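Local coordinates for putative hemin transport system, substrate-binding protein (Burkholderia cenocepacia J2315, PDB 5GIZ) that binds heme in the periplasm, probably as the substrate-binding protein of a bacterial hemin transport system, at residues R7-G12 and L63-D68; L15-F20 and C39-A44; R55-E60 and T80-V85; V70-E75 and V90-F95. All coordinates share one frame; numbering follows the deposited sequence. Where two conformers were deposited one is given.

Interaction 1 of 4, residues R7-G12 and L63-D68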
loop_
_atom_site.group_PDB
_atom_site.type_symbol
_atom_site.label_atom_id
_atom_site.label_comp_id
_atom_site.label_asym_id
_atom_site.label_seq_id
_atom_site.Cartn_x
_atom_site.Cartn_y
_atom_site.Cartn_z
ATOM N N ARG A 7 6.250 -24.550 3.943
ATOM C CA ARG A 7 6.812 -23.600 2.967
ATOM C C ARG A 7 5.674 -22.683 2.510
ATOM O O ARG A 7 4.636 -23.149 2.045
ATOM C CB ARG A 7 7.380 -24.312 1.743
ATOM C CG ARG A 7 8.606 -25.158 2.062
ATOM C CD ARG A 7 9.091 -25.974 0.875
ATOM N NE ARG A 7 9.510 -25.149 -0.244
ATOM C CZ ARG A 7 10.683 -24.542 -0.332
ATOM N NH1 ARG A 7 11.603 -24.690 0.630
ATOM N NH2 ARG A 7 10.948 -23.803 -1.392
ATOM N N VAL A 8 5.853 -21.362 2.712
ATOM C CA VAL A 8 4.840 -20.383 2.431
ATOM C C VAL A 8 5.255 -19.427 1.324
ATOM O O VAL A 8 6.371 -18.912 1.329
ATOM C CB VAL A 8 4.490 -19.623 3.730
ATOM C CG1 VAL A 8 3.413 -18.589 3.467
ATOM C CG2 VAL A 8 4.091 -20.572 4.834
ATOM N N ILE A 9 4.346 -19.131 0.403
ATOM C CA ILE A 9 4.482 -18.061 -0.565
ATOM C C ILE A 9 3.465 -16.967 -0.253
ATOM O O ILE A 9 2.327 -17.257 0.104
ATOM C CB ILE A 9 4.366 -18.597 -1.999
ATOM C CG1 ILE A 9 5.584 -19.498 -2.285
ATOM C CG2 ILE A 9 4.181 -17.455 -3.019
ATOM C CD1 ILE A 9 5.525 -20.199 -3.619
ATOM N N VAL A 10 3.884 -15.711 -0.394
ATOM C CA VAL A 10 3.008 -14.600 -0.043
ATOM C C VAL A 10 2.898 -13.680 -1.257
ATOM O O VAL A 10 3.907 -13.333 -1.865
ATOM C CB VAL A 10 3.536 -13.851 1.199
ATOM C CG1 VAL A 10 2.573 -12.734 1.601
ATOM C CG2 VAL A 10 3.776 -14.816 2.346
ATOM N N ILE A 11 1.683 -13.298 -1.573
ATOM C CA ILE A 11 1.366 -12.415 -2.690
ATOM C C ILE A 11 0.760 -11.170 -2.122
ATOM O O ILE A 11 -0.336 -11.240 -1.601
ATOM C CB ILE A 11 0.430 -13.055 -3.741
ATOM C CG1 ILE A 11 0.876 -14.467 -4.175
ATOM C CG2 ILE A 11 0.295 -12.058 -4.881
ATOM C CD1 ILE A 11 2.246 -14.573 -4.712
ATOM N N GLY A 12 1.438 -10.032 -2.280
ATOM C CA GLY A 12 0.980 -8.770 -1.796
ATOM C C GLY A 12 1.931 -8.231 -0.740
ATOM O O GLY A 12 2.118 -8.809 0.324
ATOM N N LEU A 63 4.647 -22.747 -8.338
ATOM C CA LEU A 63 4.648 -24.162 -7.936
ATOM C C LEU A 63 6.011 -24.763 -7.876
ATOM O O LEU A 63 6.241 -25.702 -7.124
ATOM C CB LEU A 63 3.735 -25.011 -8.853
ATOM C CG LEU A 63 2.255 -24.681 -8.678
ATOM C CD1 LEU A 63 1.433 -25.251 -9.818
ATOM C CD2 LEU A 63 1.735 -25.124 -7.331
ATOM N N SER A 64 6.948 -24.263 -8.679
ATOM C CA SER A 64 8.303 -24.797 -8.633
ATOM C C SER A 64 9.000 -24.561 -7.290
ATOM O O SER A 64 9.991 -25.239 -6.973
ATOM C CB SER A 64 9.163 -24.217 -9.762
ATOM O OG SER A 64 9.653 -22.929 -9.485
ATOM N N LEU A 65 8.463 -23.633 -6.494
ATOM C CA LEU A 65 8.973 -23.401 -5.192
ATOM C C LEU A 65 8.352 -24.313 -4.123
ATOM O O LEU A 65 8.619 -24.160 -2.912
ATOM C CB LEU A 65 8.829 -21.925 -4.807
ATOM C CG LEU A 65 9.527 -20.938 -5.718
ATOM C CD1 LEU A 65 9.218 -19.520 -5.263
ATOM C CD2 LEU A 65 11.027 -21.217 -5.735
ATOM N N ARG A 66 7.555 -25.283 -4.561
ATOM C CA ARG A 66 6.970 -26.281 -3.654
ATOM C C ARG A 66 6.265 -25.711 -2.426
ATOM O O ARG A 66 6.550 -26.078 -1.298
ATOM C CB ARG A 66 8.037 -27.273 -3.234
ATOM C CG ARG A 66 8.704 -27.942 -4.423
ATOM C CD ARG A 66 9.814 -28.912 -4.049
ATOM N NE ARG A 66 10.920 -28.173 -3.501
ATOM C CZ ARG A 66 11.217 -28.061 -2.216
ATOM N NH1 ARG A 66 10.533 -28.720 -1.318
ATOM N NH2 ARG A 66 12.217 -27.278 -1.867
ATOM N N PRO A 67 5.312 -24.801 -2.637
ATOM C CA PRO A 67 4.628 -24.275 -1.457
ATOM C C PRO A 67 3.705 -25.285 -0.828
ATOM O O PRO A 67 3.105 -26.090 -1.522
ATOM C CB PRO A 67 3.750 -23.158 -2.041
ATOM C CG PRO A 67 3.499 -23.606 -3.456
ATOM C CD PRO A 67 4.816 -24.186 -3.885
ATOM N N ASP A 68 3.531 -25.189 0.489
ATOM C CA ASP A 68 2.437 -25.824 1.203
ATOM C C ASP A 68 1.240 -24.891 1.361
ATOM O O ASP A 68 0.097 -25.344 1.544
ATOM C CB ASP A 68 2.896 -26.224 2.609
ATOM C CG ASP A 68 3.997 -27.228 2.579
ATOM O OD1 ASP A 68 3.898 -28.247 1.795
ATOM O OD2 ASP A 68 5.052 -27.024 3.216
#

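Interaction 2 of 4, residues L15-F20 and C39-A44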
loop_
_atom_site.group_PDB
_atom_site.type_symbol
_atom_site.label_atom_id
_atom_site.label_comp_id
_atom_site.label_asym_id
_atom_site.label_seq_id
_atom_site.Cartn_x
_atom_site.Cartn_y
_atom_site.Cartn_z
ATOM N N LEU A 15 0.963 -8.200 2.913
ATOM C CA LEU A 15 0.891 -9.516 3.481
ATOM C C LEU A 15 2.247 -10.035 3.851
ATOM O O LEU A 15 2.445 -10.675 4.901
ATOM C CB LEU A 15 0.136 -10.505 2.548
ATOM C CG LEU A 15 -1.348 -10.305 2.418
ATOM C CD1 LEU A 15 -1.879 -11.487 1.605
ATOM C CD2 LEU A 15 -2.064 -10.260 3.750
ATOM N N ALA A 16 3.259 -9.780 2.996
ATOM C CA ALA A 16 4.584 -10.193 3.325
ATOM C C ALA A 16 5.099 -9.437 4.551
ATOM O O ALA A 16 5.724 -10.022 5.430
ATOM C CB ALA A 16 5.537 -10.011 2.148
ATOM N N GLU A 17 4.842 -8.133 4.603
ATOM C CA GLU A 17 5.200 -7.369 5.783
ATOM C C GLU A 17 4.562 -7.951 7.025
ATOM O O GLU A 17 5.218 -8.020 8.084
ATOM C CB GLU A 17 4.787 -5.915 5.640
ATOM C CG GLU A 17 5.611 -5.121 4.621
ATOM C CD GLU A 17 5.438 -3.636 4.753
ATOM O OE1 GLU A 17 5.370 -3.119 5.887
ATOM O OE2 GLU A 17 5.353 -2.924 3.731
ATOM N N THR A 18 3.286 -8.312 6.918
ATOM C CA THR A 18 2.600 -8.875 8.065
ATOM C C THR A 18 3.255 -10.168 8.518
ATOM O O THR A 18 3.585 -10.345 9.693
ATOM C CB THR A 18 1.140 -9.092 7.693
ATOM O OG1 THR A 18 0.504 -7.848 7.332
ATOM C CG2 THR A 18 0.335 -9.720 8.843
ATOM N N ALA A 19 3.508 -11.050 7.562
ATOM C CA ALA A 19 4.175 -12.287 7.907
ATOM C C ALA A 19 5.508 -12.069 8.570
ATOM O O ALA A 19 5.818 -12.660 9.611
ATOM C CB ALA A 19 4.329 -13.171 6.698
ATOM N N PHE A 20 6.345 -11.214 7.993
ATOM C CA PHE A 20 7.646 -11.017 8.587
ATOM C C PHE A 20 7.522 -10.373 9.948
ATOM O O PHE A 20 8.323 -10.682 10.803
ATOM C CB PHE A 20 8.619 -10.267 7.644
ATOM C CG PHE A 20 9.192 -11.137 6.553
ATOM C CD1 PHE A 20 10.049 -12.159 6.833
ATOM C CD2 PHE A 20 8.788 -10.967 5.264
ATOM C CE1 PHE A 20 10.534 -12.987 5.817
ATOM C CE2 PHE A 20 9.314 -11.734 4.243
ATOM C CZ PHE A 20 10.126 -12.778 4.520
ATOM N N CYS A 39 6.649 -7.437 -3.042
ATOM C CA CYS A 39 7.111 -7.702 -1.690
ATOM C C CYS A 39 8.555 -7.332 -1.545
ATOM O O CYS A 39 9.461 -8.168 -1.647
ATOM C CB CYS A 39 6.883 -9.175 -1.298
ATOM S SG CYS A 39 5.160 -9.693 -1.330
ATOM N N THR A 40 8.773 -6.052 -1.254
ATOM C CA THR A 40 10.099 -5.463 -1.177
ATOM C C THR A 40 10.521 -5.037 0.206
ATOM O O THR A 40 11.599 -4.538 0.365
ATOM C CB THR A 40 10.210 -4.263 -2.072
ATOM O OG1 THR A 40 9.285 -3.286 -1.602
ATOM C CG2 THR A 40 9.873 -4.626 -3.487
ATOM N N TYR A 41 9.668 -5.210 1.214
ATOM C CA TYR A 41 9.923 -4.808 2.594
ATOM C C TYR A 41 9.515 -5.906 3.561
ATOM O O TYR A 41 8.463 -6.489 3.419
ATOM C CB TYR A 41 9.125 -3.516 2.928
ATOM C CG TYR A 41 9.652 -2.878 4.170
ATOM C CD1 TYR A 41 9.151 -3.220 5.419
ATOM C CD2 TYR A 41 10.683 -1.980 4.124
ATOM C CE1 TYR A 41 9.653 -2.685 6.594
ATOM C CE2 TYR A 41 11.215 -1.458 5.289
ATOM C CZ TYR A 41 10.716 -1.845 6.511
ATOM O OH TYR A 41 11.206 -1.321 7.687
ATOM N N PRO A 42 10.293 -6.180 4.621
ATOM C CA PRO A 42 11.617 -5.647 4.926
ATOM C C PRO A 42 12.687 -6.323 4.064
ATOM O O PRO A 42 12.379 -6.910 3.017
ATOM C CB PRO A 42 11.759 -5.989 6.395
ATOM C CG PRO A 42 10.988 -7.288 6.553
ATOM C CD PRO A 42 9.882 -7.261 5.553
ATOM N N ASP A 43 13.953 -6.242 4.455
ATOM C CA ASP A 43 15.024 -6.846 3.601
ATOM C C ASP A 43 14.824 -8.347 3.352
ATOM O O ASP A 43 15.080 -8.844 2.269
ATOM C CB ASP A 43 16.397 -6.667 4.232
ATOM C CG ASP A 43 16.901 -5.247 4.162
ATOM O OD1 ASP A 43 16.372 -4.432 3.365
ATOM O OD2 ASP A 43 17.859 -4.920 4.928
ATOM N N ALA A 44 14.237 -9.050 4.324
ATOM C CA ALA A 44 13.944 -10.469 4.152
ATOM C C ALA A 44 12.949 -10.754 3.028
ATOM O O ALA A 44 12.972 -11.832 2.413
ATOM C CB ALA A 44 13.385 -11.054 5.467
#

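Interaction 3 of 4, residues R55-E60 and T80-V85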
loop_
_atom_site.group_PDB
_atom_site.type_symbol
_atom_site.label_atom_id
_atom_site.label_comp_id
_atom_site.label_asym_id
_atom_site.label_seq_id
_atom_site.Cartn_x
_atom_site.Cartn_y
_atom_site.Cartn_z
ATOM N N ARG A 55 -0.504 -9.248 -10.149
ATOM C CA ARG A 55 -1.612 -9.465 -11.107
ATOM C C ARG A 55 -1.245 -10.314 -12.325
ATOM O O ARG A 55 -2.086 -10.561 -13.203
ATOM C CB ARG A 55 -2.111 -8.126 -11.647
ATOM C CG ARG A 55 -2.607 -7.149 -10.613
ATOM C CD ARG A 55 -3.583 -6.168 -11.252
ATOM N NE ARG A 55 -4.933 -6.732 -11.318
ATOM C CZ ARG A 55 -5.686 -6.885 -12.413
ATOM N NH1 ARG A 55 -5.275 -6.490 -13.619
ATOM N NH2 ARG A 55 -6.887 -7.431 -12.287
ATOM N N ALA A 56 0.002 -10.752 -12.410
ATOM C CA ALA A 56 0.489 -11.526 -13.555
ATOM C C ALA A 56 1.395 -12.652 -13.054
ATOM O O ALA A 56 2.516 -12.785 -13.468
ATOM C CB ALA A 56 1.222 -10.619 -14.542
ATOM N N LEU A 57 0.866 -13.476 -12.160
ATOM C CA LEU A 57 1.666 -14.514 -11.500
ATOM C C LEU A 57 2.019 -15.618 -12.465
ATOM O O LEU A 57 1.204 -15.958 -13.339
ATOM C CB LEU A 57 0.918 -15.081 -10.302
ATOM C CG LEU A 57 0.682 -14.160 -9.112
ATOM C CD1 LEU A 57 -0.213 -14.764 -8.084
ATOM C CD2 LEU A 57 1.990 -13.784 -8.453
ATOM N N SER A 58 3.212 -16.201 -12.316
ATOM C CA SER A 58 3.553 -17.436 -12.982
ATOM C C SER A 58 3.190 -18.611 -12.089
ATOM O O SER A 58 3.869 -18.878 -11.087
ATOM C CB SER A 58 5.039 -17.501 -13.292
ATOM O OG SER A 58 5.422 -18.792 -13.761
ATOM N N ALA A 59 2.124 -19.328 -12.457
ATOM C CA ALA A 59 1.718 -20.440 -11.649
ATOM C C ALA A 59 2.812 -21.517 -11.609
ATOM O O ALA A 59 3.090 -22.085 -10.552
ATOM C CB ALA A 59 0.401 -21.010 -12.133
ATOM N N GLU A 60 3.437 -21.785 -12.758
ATOM C CA GLU A 60 4.502 -22.750 -12.830
ATOM C C GLU A 60 5.692 -22.353 -11.977
ATOM O O GLU A 60 6.263 -23.184 -11.285
ATOM C CB GLU A 60 5.016 -22.896 -14.268
ATOM C CG GLU A 60 3.941 -23.203 -15.266
ATOM C CD GLU A 60 3.553 -21.971 -16.067
ATOM O OE1 GLU A 60 3.975 -21.923 -17.257
ATOM O OE2 GLU A 60 2.861 -21.054 -15.545
ATOM N N THR A 80 -6.754 -17.547 -13.821
ATOM C CA THR A 80 -6.280 -18.821 -14.320
ATOM C C THR A 80 -5.027 -19.302 -13.574
ATOM O O THR A 80 -4.836 -20.504 -13.397
ATOM C CB THR A 80 -5.953 -18.745 -15.825
ATOM O OG1 THR A 80 -5.280 -17.510 -16.098
ATOM C CG2 THR A 80 -7.221 -18.806 -16.646
ATOM N N ALA A 81 -4.171 -18.370 -13.171
ATOM C CA ALA A 81 -2.947 -18.731 -12.427
ATOM C C ALA A 81 -3.332 -19.234 -11.013
ATOM O O ALA A 81 -2.921 -20.314 -10.580
ATOM C CB ALA A 81 -1.963 -17.567 -12.377
ATOM N N ILE A 82 -4.205 -18.515 -10.334
ATOM C CA ILE A 82 -4.660 -18.958 -9.010
ATOM C C ILE A 82 -5.314 -20.328 -9.123
ATOM O O ILE A 82 -5.126 -21.231 -8.291
ATOM C CB ILE A 82 -5.631 -17.944 -8.368
ATOM C CG1 ILE A 82 -4.955 -16.612 -8.083
ATOM C CG2 ILE A 82 -6.206 -18.503 -7.079
ATOM C CD1 ILE A 82 -3.798 -16.690 -7.090
ATOM N N ALA A 83 -6.126 -20.501 -10.153
ATOM C CA ALA A 83 -6.803 -21.760 -10.313
ATOM C C ALA A 83 -5.807 -22.916 -10.539
ATOM O O ALA A 83 -6.018 -24.020 -10.024
ATOM C CB ALA A 83 -7.786 -21.650 -11.458
ATOM N N GLN A 84 -4.759 -22.683 -11.335
ATOM C CA GLN A 84 -3.739 -23.701 -11.561
ATOM C C GLN A 84 -3.032 -24.086 -10.244
ATOM O O GLN A 84 -2.728 -25.265 -10.014
ATOM C CB GLN A 84 -2.712 -23.244 -12.609
ATOM C CG GLN A 84 -1.751 -24.340 -13.030
ATOM C CD GLN A 84 -0.761 -23.921 -14.119
ATOM O OE1 GLN A 84 -0.955 -22.914 -14.812
ATOM N NE2 GLN A 84 0.317 -24.690 -14.257
ATOM N N VAL A 85 -2.791 -23.103 -9.375
ATOM C CA VAL A 85 -2.121 -23.390 -8.090
ATOM C C VAL A 85 -2.999 -24.213 -7.149
ATOM O O VAL A 85 -2.556 -25.225 -6.540
ATOM C CB VAL A 85 -1.661 -22.077 -7.403
ATOM C CG1 VAL A 85 -1.153 -22.315 -5.962
ATOM C CG2 VAL A 85 -0.600 -21.373 -8.249
#

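Interaction 4 of 4, residues V70-E75 and V90-F95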
loop_
_atom_site.group_PDB
_atom_site.type_symbol
_atom_site.label_atom_id
_atom_site.label_comp_id
_atom_site.label_asym_id
_atom_site.label_seq_id
_atom_site.Cartn_x
_atom_site.Cartn_y
_atom_site.Cartn_z
ATOM N N VAL A 70 -0.178 -20.641 0.240
ATOM C CA VAL A 70 -0.066 -19.347 -0.375
ATOM C C VAL A 70 -1.027 -18.402 0.361
ATOM O O VAL A 70 -2.210 -18.692 0.468
ATOM C CB VAL A 70 -0.429 -19.378 -1.887
ATOM C CG1 VAL A 70 -0.478 -17.978 -2.460
ATOM C CG2 VAL A 70 0.493 -20.300 -2.674
ATOM N N LEU A 71 -0.512 -17.295 0.850
ATOM C CA LEU A 71 -1.293 -16.210 1.368
ATOM C C LEU A 71 -1.388 -15.178 0.287
ATOM O O LEU A 71 -0.368 -14.658 -0.159
ATOM C CB LEU A 71 -0.625 -15.606 2.600
ATOM C CG LEU A 71 -0.237 -16.616 3.695
ATOM C CD1 LEU A 71 0.576 -15.871 4.785
ATOM C CD2 LEU A 71 -1.429 -17.336 4.209
ATOM N N ALA A 72 -2.611 -14.903 -0.161
ATOM C CA ALA A 72 -2.818 -14.078 -1.326
ATOM C C ALA A 72 -3.665 -12.874 -1.071
ATOM O O ALA A 72 -4.754 -12.961 -0.465
ATOM C CB ALA A 72 -3.461 -14.906 -2.439
ATOM N N SER A 73 -3.186 -11.747 -1.549
ATOM C CA SER A 73 -3.937 -10.510 -1.403
ATOM C C SER A 73 -5.115 -10.576 -2.353
ATOM O O SER A 73 -5.157 -11.383 -3.314
ATOM C CB SER A 73 -3.045 -9.339 -1.748
ATOM O OG SER A 73 -2.783 -9.417 -3.111
ATOM N N ALA A 74 -6.005 -9.614 -2.145
ATOM C CA ALA A 74 -7.180 -9.440 -2.993
ATOM C C ALA A 74 -6.795 -9.230 -4.459
ATOM O O ALA A 74 -7.523 -9.612 -5.349
ATOM C CB ALA A 74 -7.997 -8.250 -2.471
ATOM N N GLU A 75 -5.634 -8.643 -4.686
ATOM C CA GLU A 75 -5.152 -8.280 -6.019
ATOM C C GLU A 75 -4.451 -9.436 -6.785
ATOM O O GLU A 75 -4.207 -9.362 -8.010
ATOM C CB GLU A 75 -4.245 -7.044 -5.854
ATOM C CG GLU A 75 -4.966 -5.819 -5.241
ATOM C CD GLU A 75 -4.797 -5.597 -3.716
ATOM O OE1 GLU A 75 -4.376 -6.491 -2.963
ATOM O OE2 GLU A 75 -5.111 -4.480 -3.235
ATOM N N VAL A 90 -2.390 -27.041 -3.697
ATOM C CA VAL A 90 -1.846 -26.051 -2.763
ATOM C C VAL A 90 -3.010 -25.247 -2.186
ATOM O O VAL A 90 -3.880 -24.796 -2.921
ATOM C CB VAL A 90 -0.845 -25.133 -3.497
ATOM C CG1 VAL A 90 -0.281 -24.083 -2.552
ATOM C CG2 VAL A 90 0.281 -25.946 -4.099
ATOM N N THR A 91 -2.988 -25.060 -0.880
ATOM C CA THR A 91 -3.934 -24.216 -0.177
ATOM C C THR A 91 -3.625 -22.754 -0.480
ATOM O O THR A 91 -2.497 -22.289 -0.322
ATOM C CB THR A 91 -3.879 -24.441 1.356
ATOM O OG1 THR A 91 -4.237 -25.824 1.607
ATOM C CG2 THR A 91 -4.847 -23.482 2.139
ATOM N N VAL A 92 -4.646 -22.011 -0.874
ATOM C CA VAL A 92 -4.497 -20.618 -1.163
ATOM C C VAL A 92 -5.528 -19.911 -0.282
ATOM O O VAL A 92 -6.763 -20.184 -0.385
ATOM C CB VAL A 92 -4.763 -20.284 -2.634
ATOM C CG1 VAL A 92 -4.737 -18.790 -2.851
ATOM C CG2 VAL A 92 -3.805 -20.995 -3.576
ATOM N N THR A 93 -5.071 -19.067 0.624
ATOM C CA THR A 93 -5.942 -18.319 1.519
ATOM C C THR A 93 -5.869 -16.878 1.081
ATOM O O THR A 93 -4.808 -16.254 1.051
ATOM C CB THR A 93 -5.505 -18.550 2.959
ATOM O OG1 THR A 93 -5.583 -19.981 3.223
ATOM C CG2 THR A 93 -6.335 -17.762 3.949
ATOM N N THR A 94 -7.040 -16.319 0.778
ATOM C CA THR A 94 -7.155 -15.019 0.189
ATOM C C THR A 94 -7.661 -14.010 1.202
ATOM O O THR A 94 -8.540 -14.323 2.013
ATOM C CB THR A 94 -8.040 -15.100 -1.065
ATOM O OG1 THR A 94 -7.450 -16.035 -1.970
ATOM C CG2 THR A 94 -8.097 -13.830 -1.772
ATOM N N PHE A 95 -7.110 -12.805 1.164
ATOM C CA PHE A 95 -7.437 -11.743 2.114
ATOM C C PHE A 95 -8.234 -10.655 1.415
ATOM O O PHE A 95 -8.141 -10.478 0.207
ATOM C CB PHE A 95 -6.109 -11.227 2.748
ATOM C CG PHE A 95 -5.477 -12.252 3.631
ATOM C CD1 PHE A 95 -4.708 -13.273 3.099
ATOM C CD2 PHE A 95 -5.684 -12.251 5.000
ATOM C CE1 PHE A 95 -4.174 -14.302 3.879
ATOM C CE2 PHE A 95 -5.169 -13.277 5.785
ATOM C CZ PHE A 95 -4.388 -14.295 5.238
#

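Interaction 1 of 4, residues R7-G12 and L63-D68
At the N-terminal ends of the two inner strands of the parallel sheet, the turn that leaves helix 59-64 and runs into strand 69-72 is tied to the start of strand 6-11. Arg7 carries most of the contact. Its chain runs out from the strand and bends at chi3 (62°), which brings the guanidinium side-on to one carbonyl: NE lies 3.0 Å from Leu65 O and NH2 2.8 Å from the same Leu65 O, with that oxygen practically in the guanidinium plane. A weak third bond joins Arg7 NE to Arg66 O. Over one face of the group lies the guanidinium of Arg66, the planes 27° apart and the centres 4.0 Å apart, with Arg66 NH2 over the centre of the Arg7 guanidinium. The backbone of Arg7 is also held: its N gives a bond to Asp68 OD2 (2.8 Å), reached from above the carboxylate plane, and its O takes one from Asp68 N (2.8 Å). Ile9 CD1 packs on Pro67 CB at 3.8 Å and on Leu65 CB. Stacking two like charges probably costs energy; the paired grip on Leu65 O fixes the rotation of Arg7, and the nearby carboxylate of Asp68 probably offsets part of the repulsion.

Interaction 2 of 4, residues L15-F20 and C39-A44
Apolar packing carries the two ends of this contact between helix 13-23 and the segment 39-44. At one end the methyl of Ala16 meets the thiol of Cys39, CB to SG 3.5 Å. One helical turn on, Phe20 CB rests against the ring of Pro42, whose CD lies 3.9 Å away; a cis peptide precedes this proline. A CH-pi contact follows: Ala44 CB sits over one face of the Phe20 ring, 3.8 Å from its centroid and 26° off the normal, displaced toward CE1, which it approaches to 3.5 Å. With chi1 at -77°, CG of Phe20 stands anti to the carbonyl carbon, and the ring is carried across to the first turn of helix 43-46.

Mixed polar and apolar contact fills the middle. Glu17, extended beyond CG, crosses Tyr41 obliquely, its carboxylate turned 56° from the ring; its CG lies 3.4 Å from Tyr41 O and its CD 3.8 Å from Tyr41 CD1. Glu17 OE1 forms a salt bridge with Arg254, which also makes a cation-pi contact with Tyr41.

Such helix-against-loop packing belongs to the layered alpha/beta lobe of a periplasmic binding protein, here beside Gly13, which binds heme in a complex of this protein.

Interaction 3 of 4, residues R55-E60 and T80-V85
The methyl of Ala59, in the first turn of helix 59-64, is the centre of this contact, and helix 79-87 receives it between Ala81, Gln84 and Val85. Ala59 CB lies 3.7 Å from Ala81 O and 4.0 Å from Val85 CG2, so that the methyl meets the helix backbone and a valine branch on neighbouring sides. Gln84 reaches along it from the solvent side. Its CG is anti to the backbone N (chi1 -171°) and the chain runs on extended, which lays the flat amide beside the alanine with Gln84 OE1 3.6 Å from Ala59 CB. The amide nitrogen, Gln84 NE2, comes to 4.0 Å from Glu60 CG, a van der Waals approach to the aliphatic part of the glutamate. The small residues allow the backbones to draw close: the CA atoms of Ala59 and Ala81 are 5.0 Å apart.

Toward the interior, Ala81 CB packs against the carbonyl oxygen of Leu57 at 3.7 Å, and Leu57 CD1 meets Ile82 CD1 at 4.2 Å, tip to tip. The two helices pack together in the alpha/beta lobe, helix 79-87 being the crossover of the unit that links strands 69-72 and 91-94.

In the next shell, Ser58 fixes where helix 59-64 begins: it is the N-cap, its OG bonded to Gly61 N. Leu57 is held by backbone hydrogen bonding to Gly77, and Ser58 by backbone hydrogen bonding to Val51. Farther back in the same segment stands Arg55, which binds heme in a complex of this protein and follows Tyr53 and Gln54 of the same site in sequence.

Interaction 4 of 4, residues V70-E75 and V90-F95
Two parallel strands of a beta-alpha-beta unit, 69-72 and 91-94, lie side by side here, joined through helix 79-87, with strand 91-94 outermost in the four-stranded sheet of this lobe. The axes of segments 70-72 and 91-94 approach to 4.8 Å at 24°. Four backbone hydrogen bonds form the ladder. Val70 gives its N-H to Thr91 O at 2.9 Å and takes Thr93 N on its own O, almost along the C=O axis. Ala72 repeats the pattern: its N-H goes to Thr93 O at 2.8 Å, nearly straight at 170°, and its O receives Phe95 N at 2.9 Å. Both polar backbone atoms of Val70 and of Ala72 are thus satisfied by the outer strand. Those of Leu71, between them, turn the other way, bonding to Ile9 and Ile11 of strand 6-11. The carbonyls also take C-H contacts, the shortest from Thr94 CA to Ala72 O at 3.2 Å.

On one face Val70, Ala72 and Val92 pack together, and Val70 CG2 meets Val90 CG1 at 3.9 Å; Val85 of helix 79-87 covers Val92 there. On the other face Leu71 and Phe95 point the same way, and both touch Val111 of helix 101-114. The Phe95 ring turns its edge to a carbonyl already bonded to its own backbone N: Phe95 CD1 lies 3.6 Å from Ala72 O, near the ring plane.

Interactions 1 and 4 are stitched through the sheet: Ile11 N lies 2.8 Å from Leu71 O, and Ile11 O 2.9 Å from Ser73 N, both probable hydrogen bonds. Interaction 3 covers one side of that sheet, Val85 CG1 touching Val92 CG2 at 3.8 Å, while helix 13-23 of interaction 2 packs on the opposite face, with Leu15 CD1 3.7 Å from Phe95 CD1. Interactions 2 and 3 stay about 9 Å apart at their nearest atoms. Several elements lead toward the heme site, empty in this apo chain: the side chain of Ser73 is about 3 Å from that of Gln54, and that of Leu57 about 7 Å from that of Tyr53, the axial heme-iron ligand in complexes of this protein.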